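Local structure of Nadp(h)-dependent ketose reductase (Bemisia argentifolii, 1E3J) at residues A8-Q13 against D60-G65; V88-G93 against Y129-D134; I175-I180 against V195-R200; L240-I245 against I260-G265; V319-K324 against A339-K344. The protein catalyses the NADP(H)-dependent reduction of fructose, and probably the reverse oxidation of sorbitol, as a zinc-containing member of the alcohol dehydrogenase family. All coordinates share one frame; numbering follows the deposited sequence.

Contact 1: A8-Q13 against D60-G65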
# COMPACT_ATOMS: atom_id res chain seq x y z
N ALA A 8 2.96 34.70 26.32
CA ALA A 8 4.34 34.39 26.64
C ALA A 8 5.20 34.64 25.40
O ALA A 8 5.21 33.83 24.48
CB ALA A 8 4.44 32.95 27.10
N VAL A 9 5.92 35.76 25.37
CA VAL A 9 6.75 36.14 24.24
C VAL A 9 8.25 35.86 24.40
O VAL A 9 8.89 36.34 25.33
CB VAL A 9 6.61 37.65 23.89
CG1 VAL A 9 7.41 37.96 22.62
CG2 VAL A 9 5.13 38.04 23.72
N LEU A 10 8.81 35.11 23.47
CA LEU A 10 10.23 34.79 23.51
C LEU A 10 10.98 35.80 22.65
O LEU A 10 10.77 35.86 21.43
CB LEU A 10 10.47 33.39 22.97
CG LEU A 10 11.93 32.92 22.94
CD1 LEU A 10 12.46 32.77 24.39
CD2 LEU A 10 12.01 31.59 22.18
N TYR A 11 11.84 36.60 23.28
CA TYR A 11 12.61 37.62 22.57
C TYR A 11 13.92 37.10 22.02
O TYR A 11 14.40 37.57 21.01
CB TYR A 11 12.87 38.83 23.49
CG TYR A 11 11.72 39.82 23.57
CD1 TYR A 11 10.52 39.48 24.18
CD2 TYR A 11 11.82 41.10 22.98
CE1 TYR A 11 9.44 40.38 24.20
CE2 TYR A 11 10.74 41.99 22.99
CZ TYR A 11 9.55 41.62 23.61
OH TYR A 11 8.48 42.49 23.67
N LYS A 12 14.50 36.11 22.68
CA LYS A 12 15.75 35.53 22.23
C LYS A 12 16.07 34.53 23.30
O LYS A 12 15.34 34.44 24.28
CB LYS A 12 16.86 36.58 22.16
CG LYS A 12 17.12 37.29 23.49
CD LYS A 12 18.26 38.29 23.41
CE LYS A 12 18.50 38.98 24.76
NZ LYS A 12 17.42 39.93 25.17
N GLN A 13 17.15 33.79 23.13
CA GLN A 13 17.52 32.77 24.10
C GLN A 13 17.46 33.28 25.54
O GLN A 13 18.08 34.28 25.88
CB GLN A 13 18.91 32.21 23.78
CG GLN A 13 19.84 33.22 23.12
N ASP A 60 13.11 37.37 15.63
CA ASP A 60 12.31 38.42 16.26
C ASP A 60 11.42 37.81 17.35
O ASP A 60 11.20 36.60 17.37
CB ASP A 60 11.44 39.11 15.20
CG ASP A 60 12.20 40.17 14.40
OD1 ASP A 60 13.35 40.50 14.78
OD2 ASP A 60 11.64 40.69 13.41
N PRO A 61 10.90 38.65 18.27
CA PRO A 61 10.03 38.12 19.34
C PRO A 61 8.93 37.22 18.76
O PRO A 61 8.31 37.54 17.75
CB PRO A 61 9.48 39.39 20.01
CG PRO A 61 9.59 40.43 18.95
CD PRO A 61 10.93 40.12 18.32
N MET A 62 8.70 36.09 19.42
CA MET A 62 7.72 35.14 18.94
C MET A 62 6.90 34.55 20.09
O MET A 62 7.47 34.07 21.08
CB MET A 62 8.47 34.02 18.19
CG MET A 62 7.69 32.72 17.91
SD MET A 62 8.79 31.33 17.42
CE MET A 62 9.23 30.64 19.06
N VAL A 63 5.57 34.59 19.98
CA VAL A 63 4.74 33.96 21.02
C VAL A 63 5.10 32.48 20.96
O VAL A 63 5.23 31.91 19.89
CB VAL A 63 3.25 34.11 20.75
CG1 VAL A 63 2.46 33.26 21.71
CG2 VAL A 63 2.85 35.56 20.86
N ILE A 64 5.26 31.88 22.12
CA ILE A 64 5.65 30.49 22.28
C ILE A 64 4.37 29.62 22.45
O ILE A 64 3.27 30.14 22.60
CB ILE A 64 6.59 30.49 23.54
CG1 ILE A 64 7.97 29.92 23.19
CG2 ILE A 64 5.89 29.87 24.73
CD1 ILE A 64 8.07 28.41 23.19
N GLY A 65 4.53 28.30 22.41
CA GLY A 65 3.39 27.40 22.61
C GLY A 65 2.77 26.77 21.37
O GLY A 65 2.44 27.47 20.42
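Leu10 and Met62 face each other as a hydrogen-bonded pair of an antiparallel bridge, through which the short strand 62-63 joins a three-stranded sheet whose middle strand is 6-12. Two nearly equal bonds hold the pair: Leu10 N reaches Met62 O at 2.9 Å, with the donor lying well above the carbonyl plane, and Met62 N returns to Leu10 O at 2.9 Å. Beyond the non-hydrogen-bonded pair Val9-Val63, Ile64 N meets Ala8 O at 3.1 Å, nearly along the C=O axis. The strand pairing thus continues one residue past the regular strand.

The enclosed part of the contact lies on the face carrying Leu10 and Met62, towards Ala8 and Ile64. Leu10 CG stands anti to the backbone N (chi1 179°), and CD2 from this branch comes to 4.3 Å from Met62 CE. Ile64 touches both Ala8, through its CG2, and CB of Leu10, through its CG1. Helix 42-50 lies against Leu10 by way of Tyr47, and Phe332 of helix 328-337 packs on Ile64, whose side chain is about 6 Å from that of the zinc ligand His66.

Towards Asp60 the contact opens to solvent, and an exposed proline replaces the buried aliphatic chains. Pro61 lies side by side with Val9, its CB 3.6 Å from Val9 CG1. Tyr11 is only partly covered, and its hydroxyl is engaged by Glu19 on the adjoining strand. Against one face of its ring, Pro61 CB makes a CH-pi contact 4.0 Å from the ring centroid and only 4° off the normal.

Contact 2: V88-G93 against Y129-D134; sequences VAVEPG and YVHAAD
His131 and Val90 meet with one face of the imidazole against a methyl group, while the same ring uses its edge to bond the backbone one residue further on. The strands that carry them, 128-132 and 87-90, are not paired directly: the nearest CA atoms, those of Val90 and His131, are 7.8 Å apart. Each joins the mixed, curled sheet that includes strand 30-40 through other strands, and both Val90 and Tyr129 also pack on strand 30-40. Side chains therefore have to bridge the gap.

All three side chains leave their strands with a first branch anti to the backbone N. For His131, chi1 -160° sets CG there, and chi2 58° then turns the ring so that one face meets Val90 CG1. That methyl is displaced towards the rim, with His131 CD2 its nearest atom at 3.4 Å. Tyr129 CE2 reaches Val90 CG1 at 4.1 Å, so the one methyl touches two aromatic rings.

At the ring edge, His131 NE2 donates to Glu91 O over 2.6 Å. The oxygen lies close to the imidazole plane, but the donor stands 40° out of the carbonyl plane. The carboxylate of Glu91 turns to other partners, Tyr107 and His137, and the following Pro92 lies beside the zinc ligand His66 and Glu152, a zinc-site residue that does not bind the metal in this model.

NE2 carries a proton, since a carbonyl can only accept. The short bond, together with the methyl on the face, would limit the rotation of the ring, and it links the chain leading to Pro92 to strand 128-132.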
# COMPACT_ATOMS: atom_id res chain seq x y z
N VAL A 88 -12.33 23.05 21.48
CA VAL A 88 -11.45 22.47 20.48
C VAL A 88 -9.99 22.25 20.86
O VAL A 88 -9.41 22.93 21.73
CB VAL A 88 -11.42 23.33 19.20
CG1 VAL A 88 -12.84 23.59 18.70
CG2 VAL A 88 -10.69 24.66 19.48
N ALA A 89 -9.40 21.30 20.16
CA ALA A 89 -7.99 20.99 20.28
C ALA A 89 -7.43 21.68 19.04
O ALA A 89 -8.06 21.69 18.00
CB ALA A 89 -7.78 19.49 20.23
N VAL A 90 -6.25 22.30 19.15
CA VAL A 90 -5.65 23.05 18.07
C VAL A 90 -4.55 22.25 17.39
O VAL A 90 -3.55 21.92 18.01
CB VAL A 90 -5.05 24.38 18.61
CG1 VAL A 90 -4.33 25.09 17.52
CG2 VAL A 90 -6.18 25.31 19.13
N GLU A 91 -4.73 21.93 16.11
CA GLU A 91 -3.67 21.20 15.42
C GLU A 91 -2.86 22.37 14.95
O GLU A 91 -3.30 23.17 14.11
CB GLU A 91 -4.19 20.38 14.24
CG GLU A 91 -3.04 19.69 13.52
CD GLU A 91 -3.51 18.79 12.40
OE1 GLU A 91 -4.71 18.45 12.36
OE2 GLU A 91 -2.67 18.43 11.56
N PRO A 92 -1.65 22.50 15.49
CA PRO A 92 -0.74 23.61 15.17
C PRO A 92 -0.13 23.84 13.80
O PRO A 92 0.35 24.94 13.53
CB PRO A 92 0.35 23.49 16.26
CG PRO A 92 0.38 21.99 16.53
CD PRO A 92 -1.07 21.58 16.49
N GLY A 93 -0.09 22.83 12.94
CA GLY A 93 0.54 23.07 11.65
C GLY A 93 -0.50 23.30 10.57
O GLY A 93 -1.32 22.43 10.31
N TYR A 129 -6.21 33.46 20.85
CA TYR A 129 -5.49 33.00 19.67
C TYR A 129 -6.47 32.77 18.53
O TYR A 129 -7.60 32.33 18.73
CB TYR A 129 -4.76 31.70 20.03
CG TYR A 129 -4.00 31.04 18.93
CD1 TYR A 129 -2.88 31.66 18.36
CD2 TYR A 129 -4.41 29.80 18.43
CE1 TYR A 129 -2.19 31.05 17.31
CE2 TYR A 129 -3.74 29.17 17.38
CZ TYR A 129 -2.64 29.80 16.82
OH TYR A 129 -2.00 29.18 15.78
N VAL A 130 -6.03 33.09 17.33
CA VAL A 130 -6.85 32.90 16.13
C VAL A 130 -6.22 31.72 15.34
O VAL A 130 -4.99 31.63 15.28
CB VAL A 130 -6.86 34.22 15.33
CG1 VAL A 130 -6.46 34.00 13.88
CG2 VAL A 130 -8.25 34.88 15.47
N HIS A 131 -7.02 30.83 14.76
CA HIS A 131 -6.47 29.66 14.03
C HIS A 131 -7.43 29.21 12.93
O HIS A 131 -8.65 29.37 13.07
CB HIS A 131 -6.25 28.51 15.04
CG HIS A 131 -5.29 27.45 14.59
ND1 HIS A 131 -3.98 27.74 14.25
CD2 HIS A 131 -5.43 26.11 14.46
CE1 HIS A 131 -3.36 26.62 13.93
NE2 HIS A 131 -4.21 25.62 14.05
N ALA A 132 -6.89 28.62 11.86
CA ALA A 132 -7.73 28.12 10.75
C ALA A 132 -8.74 27.15 11.33
O ALA A 132 -8.38 26.25 12.08
CB ALA A 132 -6.88 27.40 9.70
N ALA A 133 -10.01 27.34 10.99
CA ALA A 133 -11.09 26.53 11.51
C ALA A 133 -11.01 25.06 11.21
O ALA A 133 -11.43 24.23 12.03
CB ALA A 133 -12.42 27.06 11.00
N ASP A 134 -10.49 24.72 10.03
CA ASP A 134 -10.43 23.31 9.70
C ASP A 134 -9.33 22.59 10.51
O ASP A 134 -9.20 21.36 10.41
CB ASP A 134 -10.20 23.13 8.19
CG ASP A 134 -8.93 23.77 7.72
OD1 ASP A 134 -8.65 24.92 8.11
OD2 ASP A 134 -8.21 23.12 6.94

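Contact 3: I175-I180 against V195-R200. With PO4 (phosphate ion), chain D.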
# COMPACT_ATOMS: atom_id res chain seq x y z
N ILE A 175 11.51 2.39 22.83
CA ILE A 175 12.71 2.72 23.58
C ILE A 175 12.56 4.13 24.17
O ILE A 175 12.44 5.13 23.45
CB ILE A 175 13.93 2.67 22.68
CG1 ILE A 175 14.04 1.26 22.09
CG2 ILE A 175 15.17 3.06 23.48
CD1 ILE A 175 15.04 1.12 20.95
N GLY A 176 12.53 4.20 25.50
CA GLY A 176 12.37 5.47 26.19
C GLY A 176 10.98 5.59 26.82
O GLY A 176 9.99 5.07 26.28
N ALA A 177 10.89 6.25 27.97
CA ALA A 177 9.61 6.40 28.63
C ALA A 177 9.34 7.85 29.00
O ALA A 177 8.65 8.12 29.98
CB ALA A 177 9.53 5.51 29.87
N GLY A 178 9.94 8.78 28.26
CA GLY A 178 9.62 10.18 28.46
C GLY A 178 8.23 10.35 27.80
O GLY A 178 7.60 9.36 27.37
N PRO A 179 7.72 11.59 27.68
CA PRO A 179 6.39 11.76 27.07
C PRO A 179 6.14 11.15 25.68
O PRO A 179 5.09 10.56 25.45
CB PRO A 179 6.19 13.29 27.09
CG PRO A 179 7.62 13.83 27.06
CD PRO A 179 8.35 12.89 27.99
N ILE A 180 7.10 11.25 24.77
CA ILE A 180 6.90 10.69 23.44
C ILE A 180 6.83 9.15 23.50
O ILE A 180 6.01 8.53 22.83
CB ILE A 180 8.02 11.17 22.46
CG1 ILE A 180 7.95 12.70 22.35
CG2 ILE A 180 7.82 10.59 21.05
CD1 ILE A 180 6.54 13.22 22.02
N VAL A 195 3.06 -4.50 23.46
CA VAL A 195 4.11 -3.53 23.66
C VAL A 195 5.13 -3.80 24.78
O VAL A 195 4.78 -4.18 25.90
CB VAL A 195 3.48 -2.16 23.95
CG1 VAL A 195 4.58 -1.15 24.16
CG2 VAL A 195 2.56 -1.71 22.77
N VAL A 196 6.40 -3.58 24.46
CA VAL A 196 7.48 -3.72 25.41
C VAL A 196 8.06 -2.31 25.49
O VAL A 196 8.27 -1.67 24.46
CB VAL A 196 8.61 -4.64 24.92
CG1 VAL A 196 9.78 -4.58 25.87
CG2 VAL A 196 8.13 -6.04 24.86
N CYS A 197 8.30 -1.83 26.69
CA CYS A 197 8.83 -0.52 26.88
C CYS A 197 10.09 -0.58 27.70
O CYS A 197 10.11 -1.18 28.77
CB CYS A 197 7.82 0.36 27.57
SG CYS A 197 8.42 2.05 27.66
N THR A 198 11.12 0.06 27.20
CA THR A 198 12.47 0.09 27.78
C THR A 198 12.86 1.51 28.17
O THR A 198 12.65 2.42 27.39
CB THR A 198 13.47 -0.37 26.71
OG1 THR A 198 13.73 -1.77 26.89
CG2 THR A 198 14.72 0.43 26.73
N ALA A 199 13.45 1.70 29.34
CA ALA A 199 13.87 3.03 29.78
C ALA A 199 14.85 3.04 30.97
O ALA A 199 15.04 2.02 31.64
CB ALA A 199 12.67 3.85 30.11
N ARG A 200 15.45 4.20 31.23
CA ARG A 200 16.41 4.32 32.33
C ARG A 200 15.75 4.42 33.69
O ARG A 200 16.20 3.79 34.65
CB ARG A 200 17.31 5.56 32.14
CG ARG A 200 18.26 5.45 30.97
CD ARG A 200 18.96 6.76 30.69
NE ARG A 200 18.04 7.89 30.59
CZ ARG A 200 18.22 8.95 29.80
NH1 ARG A 200 19.30 9.01 29.02
NH2 ARG A 200 17.34 9.95 29.79
P PO4 D . 14.23 7.39 30.08
O1 PO4 D . 14.92 8.69 30.21
O2 PO4 D . 14.09 6.76 31.42
O3 PO4 D . 12.88 7.60 29.50
O4 PO4 D . 15.03 6.50 29.19
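Gly176 and Thr198 are joined by a short bond, Gly176 N to Thr198 O at 2.6 Å, just where strand 171-175 gives way to the glycine-rich turn of a Rossmann-type fold. Next to this bond Ala177 CB touches Ala199 CB at 3.6 Å, and Cys197 SG lies against the carbonyl oxygen of Gly176. The two segments together hold a phosphate ion, probably from the crystallisation liquor. Ala177 N donates to its O3 at 2.9 Å.

Arg200 wraps another side of the ion. Its backbone N gives a straight bond to O4 of the phosphate, 3.1 Å long, while CB lies 3.5 Å from O2 and CG comes near O4. The chain then bends at chi3 (-51°), which turns NE back towards the ion. NE makes a weak bond to O1, CZ lies 3.3 Å from that phosphate oxygen, and at the tip NH2 reaches it at 2.8 Å, again weakly because the N-H is poorly aligned. Ser201 N and Arg204 add to the grip. An anion bound by an arginine just past the second strand is consistent with a site for the extra phosphate of NADP(H).

Strands 171-175 and 194-199 run parallel, joined by helix 179-190, whose N-cap is Gly178; helix 202-210 packs on Cys197 and Ala199, and strand 215-218 flanks Thr198.

Contact 4: L240-I245 against I260-G265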
# COMPACT_ATOMS: atom_id res chain seq x y z
N LEU A 240 11.16 -11.25 18.03
CA LEU A 240 11.68 -9.92 18.10
C LEU A 240 10.52 -9.02 17.69
O LEU A 240 9.61 -9.45 16.95
CB LEU A 240 12.81 -9.79 17.10
CG LEU A 240 13.89 -10.81 17.41
CD1 LEU A 240 14.83 -10.91 16.22
CD2 LEU A 240 14.62 -10.38 18.69
N PRO A 241 10.52 -7.77 18.17
CA PRO A 241 9.48 -6.77 17.87
C PRO A 241 9.54 -6.47 16.37
O PRO A 241 10.62 -6.32 15.86
CB PRO A 241 9.90 -5.56 18.70
CG PRO A 241 11.39 -5.67 18.70
CD PRO A 241 11.64 -7.16 18.91
N ASN A 242 8.42 -6.43 15.66
CA ASN A 242 8.56 -6.11 14.26
C ASN A 242 8.54 -4.60 14.01
O ASN A 242 8.82 -4.13 12.89
CB ASN A 242 7.58 -6.88 13.37
CG ASN A 242 6.15 -6.76 13.81
OD1 ASN A 242 5.85 -6.86 15.00
ND2 ASN A 242 5.25 -6.58 12.84
N VAL A 243 8.23 -3.85 15.07
CA VAL A 243 8.25 -2.40 15.03
C VAL A 243 8.92 -1.88 16.28
O VAL A 243 8.50 -2.17 17.42
CB VAL A 243 6.85 -1.80 14.94
CG1 VAL A 243 6.94 -0.26 15.09
CG2 VAL A 243 6.18 -2.18 13.62
N THR A 244 9.99 -1.13 16.09
CA THR A 244 10.68 -0.51 17.18
C THR A 244 10.51 1.00 17.00
O THR A 244 10.71 1.55 15.91
CB THR A 244 12.18 -0.86 17.13
OG1 THR A 244 12.36 -2.28 17.28
CG2 THR A 244 12.93 -0.13 18.25
N ILE A 245 10.18 1.69 18.09
CA ILE A 245 10.01 3.11 18.05
C ILE A 245 11.05 3.73 18.94
O ILE A 245 10.98 3.63 20.15
CB ILE A 245 8.59 3.51 18.54
CG1 ILE A 245 7.55 2.73 17.74
CG2 ILE A 245 8.36 5.03 18.34
CD1 ILE A 245 6.14 3.10 18.07
N ILE A 260 17.84 -5.29 17.37
CA ILE A 260 16.81 -6.09 18.00
C ILE A 260 15.54 -6.21 17.14
O ILE A 260 14.70 -7.10 17.36
CB ILE A 260 16.41 -5.46 19.32
CG1 ILE A 260 15.41 -6.34 20.07
CG2 ILE A 260 15.78 -4.11 19.05
CD1 ILE A 260 15.98 -7.63 20.61
N THR A 261 15.40 -5.34 16.14
CA THR A 261 14.20 -5.40 15.30
C THR A 261 14.12 -6.64 14.42
O THR A 261 15.13 -7.06 13.85
CB THR A 261 14.07 -4.15 14.40
OG1 THR A 261 13.96 -2.98 15.23
CG2 THR A 261 12.82 -4.25 13.53
N ARG A 262 12.93 -7.24 14.33
CA ARG A 262 12.74 -8.41 13.50
C ARG A 262 12.99 -8.15 12.01
O ARG A 262 12.69 -7.08 11.48
CB ARG A 262 11.30 -8.94 13.66
CG ARG A 262 11.04 -10.28 12.95
CD ARG A 262 9.52 -10.62 12.90
NE ARG A 262 8.91 -10.57 14.23
CZ ARG A 262 7.60 -10.46 14.49
NH1 ARG A 262 6.71 -10.37 13.49
NH2 ARG A 262 7.16 -10.46 15.75
N THR A 263 13.52 -9.16 11.33
CA THR A 263 13.78 -9.09 9.90
C THR A 263 12.50 -8.61 9.21
O THR A 263 11.40 -9.06 9.54
CB THR A 263 14.20 -10.50 9.38
OG1 THR A 263 15.43 -10.87 10.00
CG2 THR A 263 14.41 -10.51 7.88
N GLY A 264 12.65 -7.69 8.28
CA GLY A 264 11.51 -7.16 7.55
C GLY A 264 10.68 -6.18 8.34
O GLY A 264 9.69 -5.69 7.85
N GLY A 265 11.10 -5.89 9.57
CA GLY A 265 10.35 -5.00 10.43
C GLY A 265 10.79 -3.58 10.20
O GLY A 265 11.51 -3.30 9.23
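Arg262 lies beside Asn242 and bonds back to Leu240, and these three residues bury the most surface in the contact. The arginine chain bends at chi3 (-53°), bringing NE round towards the carbonyl of Leu240. There NH2 donates to Leu240 O at 2.9 Å, and NE adds a weaker bond to the same oxygen, so one carbonyl is gripped by two N-H groups. Asn242 lies over one guanidinium face: its amide plane is within 5° of the arginine's, and its CB approaches NH1 to 3.6 Å. Asn242 OD1 is taken by Thr171 N, which steadies this stack from strand 171-175.

Leu240 crosses Ile260 obliquely, its CD2 3.6 Å from Ile260 CD1 and its CB close to the Ile260 carbonyl oxygen. This is the base of a beta-alpha-beta crossover in the Rossmann-type domain: helix 251-260 ends here, and the chain turns back to enter strand 266-269 alongside its parallel neighbour 243-246. A type II turn from Arg262 to Gly265 makes the reversal, and Arg262 N is tied to Pro241 O at 2.9 Å. Gly265 CA lies only 3.0 Å from Asn242 O.

Deeper in, Thr244 OG1 donates to Thr261 OG1 over 2.7 Å, and Thr261 OG1 is also bonded to Gly257 O in the last turns of the helix.

Contact 5: V319-K324 against A339-K344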
# COMPACT_ATOMS: atom_id res chain seq x y z
N VAL A 319 0.09 14.43 32.71
CA VAL A 319 0.41 15.73 33.28
C VAL A 319 1.00 15.56 34.70
O VAL A 319 0.30 15.14 35.60
CB VAL A 319 -0.86 16.57 33.34
CG1 VAL A 319 -0.57 17.96 33.96
CG2 VAL A 319 -1.43 16.69 31.94
N THR A 320 2.29 15.84 34.89
CA THR A 320 2.88 15.72 36.23
C THR A 320 2.84 17.08 36.93
O THR A 320 2.68 17.16 38.15
CB THR A 320 4.35 15.22 36.20
OG1 THR A 320 5.08 15.90 35.18
CG2 THR A 320 4.41 13.71 35.95
N HIS A 321 2.98 18.16 36.16
CA HIS A 321 2.99 19.51 36.70
C HIS A 321 2.00 20.41 36.00
O HIS A 321 1.84 20.32 34.77
CB HIS A 321 4.38 20.13 36.53
CG HIS A 321 5.47 19.40 37.25
ND1 HIS A 321 5.88 18.13 36.90
CD2 HIS A 321 6.26 19.78 38.28
CE1 HIS A 321 6.87 17.76 37.68
NE2 HIS A 321 7.12 18.74 38.53
N SER A 322 1.35 21.29 36.75
CA SER A 322 0.39 22.23 36.20
C SER A 322 0.78 23.61 36.72
O SER A 322 1.11 23.76 37.89
CB SER A 322 -1.03 21.89 36.67
OG SER A 322 -1.31 20.50 36.53
N PHE A 323 0.76 24.62 35.84
CA PHE A 323 1.09 25.99 36.18
C PHE A 323 0.09 26.89 35.47
O PHE A 323 -0.51 26.49 34.46
CB PHE A 323 2.49 26.40 35.67
CG PHE A 323 3.64 25.64 36.31
CD1 PHE A 323 4.25 26.13 37.48
CD2 PHE A 323 4.13 24.48 35.73
CE1 PHE A 323 5.33 25.45 38.06
CE2 PHE A 323 5.21 23.80 36.30
CZ PHE A 323 5.82 24.29 37.47
N LYS A 324 -0.09 28.10 35.99
CA LYS A 324 -0.96 29.09 35.38
C LYS A 324 -0.07 29.85 34.38
O LYS A 324 1.16 29.72 34.41
CB LYS A 324 -1.51 30.04 36.45
CG LYS A 324 -2.46 29.36 37.44
N ALA A 339 13.14 16.09 35.59
CA ALA A 339 13.31 15.17 36.72
C ALA A 339 12.54 13.86 36.48
O ALA A 339 11.59 13.83 35.69
CB ALA A 339 12.81 15.85 38.00
N ASP A 340 12.95 12.79 37.16
CA ASP A 340 12.29 11.49 37.03
C ASP A 340 10.78 11.56 37.26
O ASP A 340 10.03 10.78 36.68
CB ASP A 340 12.88 10.47 38.01
CG ASP A 340 14.30 10.08 37.65
OD1 ASP A 340 14.56 9.90 36.44
OD2 ASP A 340 15.13 9.94 38.58
N ASN A 341 10.34 12.49 38.10
CA ASN A 341 8.92 12.65 38.37
C ASN A 341 8.24 13.58 37.34
O ASN A 341 7.03 13.83 37.41
CB ASN A 341 8.73 13.24 39.78
CG ASN A 341 8.85 14.76 39.81
OD1 ASN A 341 9.75 15.35 39.19
ND2 ASN A 341 7.95 15.41 40.55
N THR A 342 9.00 14.10 36.38
CA THR A 342 8.43 15.00 35.39
C THR A 342 8.11 14.32 34.06
O THR A 342 8.97 13.71 33.42
CB THR A 342 9.38 16.16 35.08
OG1 THR A 342 9.70 16.85 36.29
CG2 THR A 342 8.73 17.12 34.11
N ILE A 343 6.85 14.41 33.65
CA ILE A 343 6.50 13.84 32.37
C ILE A 343 6.07 15.00 31.51
O ILE A 343 6.87 15.57 30.79
CB ILE A 343 5.38 12.82 32.49
CG1 ILE A 343 5.89 11.58 33.22
CG2 ILE A 343 4.84 12.47 31.11
CD1 ILE A 343 4.81 10.54 33.49
N LYS A 344 4.82 15.40 31.63
CA LYS A 344 4.34 16.51 30.83
C LYS A 344 3.97 17.72 31.70
O LYS A 344 3.22 17.58 32.68
CB LYS A 344 3.15 16.04 29.97
CG LYS A 344 2.42 17.13 29.23
CD LYS A 344 3.26 17.90 28.19
CE LYS A 344 3.72 17.06 27.01
NZ LYS A 344 4.39 17.98 26.01
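A first torsion of 45° at Thr320 sets OG1 in the crowded position between its backbone N and carbonyl carbon, from where it can reach the backbone of Ile343. In His321, CG is anti to the carbonyl carbon, and chi2 67° turns the ring so that CE1 meets Asn341 and Thr342. Both side chains of strand 319-324 thus engage the loop that leads from helix 328-337 into strand 344-348.

Ile343 N donates to Thr320 OG1 at 2.8 Å in a nearly straight bond. The same hydroxyl is hydrogen-bonded to His321 ND1, 2.9 Å away in the ring plane, so one oxygen links a backbone amide to an imidazole. The methyl of Thr320 packs on the loop, its CG2 3.7 Å from Ile343 CB. Thr342 OG1 comes obliquely to the imidazole, 3.3 Å from His321 CE1, and the Asn341 amide stands steeply against the ring, their planes 82° apart. The loop is shaped by a type I turn from Ala339 to Thr342.

Next to this polar cluster the two strands begin to pair in parallel: Thr320 N bonds Lys344 O at 3.0 Å, with Val319 opposite Lys344. The side chain of Lys344 leaves in another direction, and its NZ forms a salt bridge with Glu67 and a hydrogen bond with Ile40 O. Pairing through Thr320 thus fixes the backbone of a second-shell residue of the metal site, while the salt bridge and the bond to Ile40 O hold the lysine beside the zinc ligand Glu67.

Contacts 1 to 4 are largely buried, whereas contact 5 is only partly so. Contacts 3 and 4 both reach one parallel sheet of the Rossmann-type domain and touch directly, with Ile175 N near Ile245 O; contact 3 also meets contact 5 where Pro179 packs on Ile343. Contacts 2 and 5 reach different strands of the same mixed sheet, yet remain about 25 Å apart between centres. The chemistry changes with place: antiparallel backbone pairing with aliphatic packing in contact 1, a bonded imidazole against a methyl in contact 2, anion binding at a strand end in contact 3, an arginine bonded to a backbone carbonyl in contact 4, and a hydroxyl-centred network in contact 5.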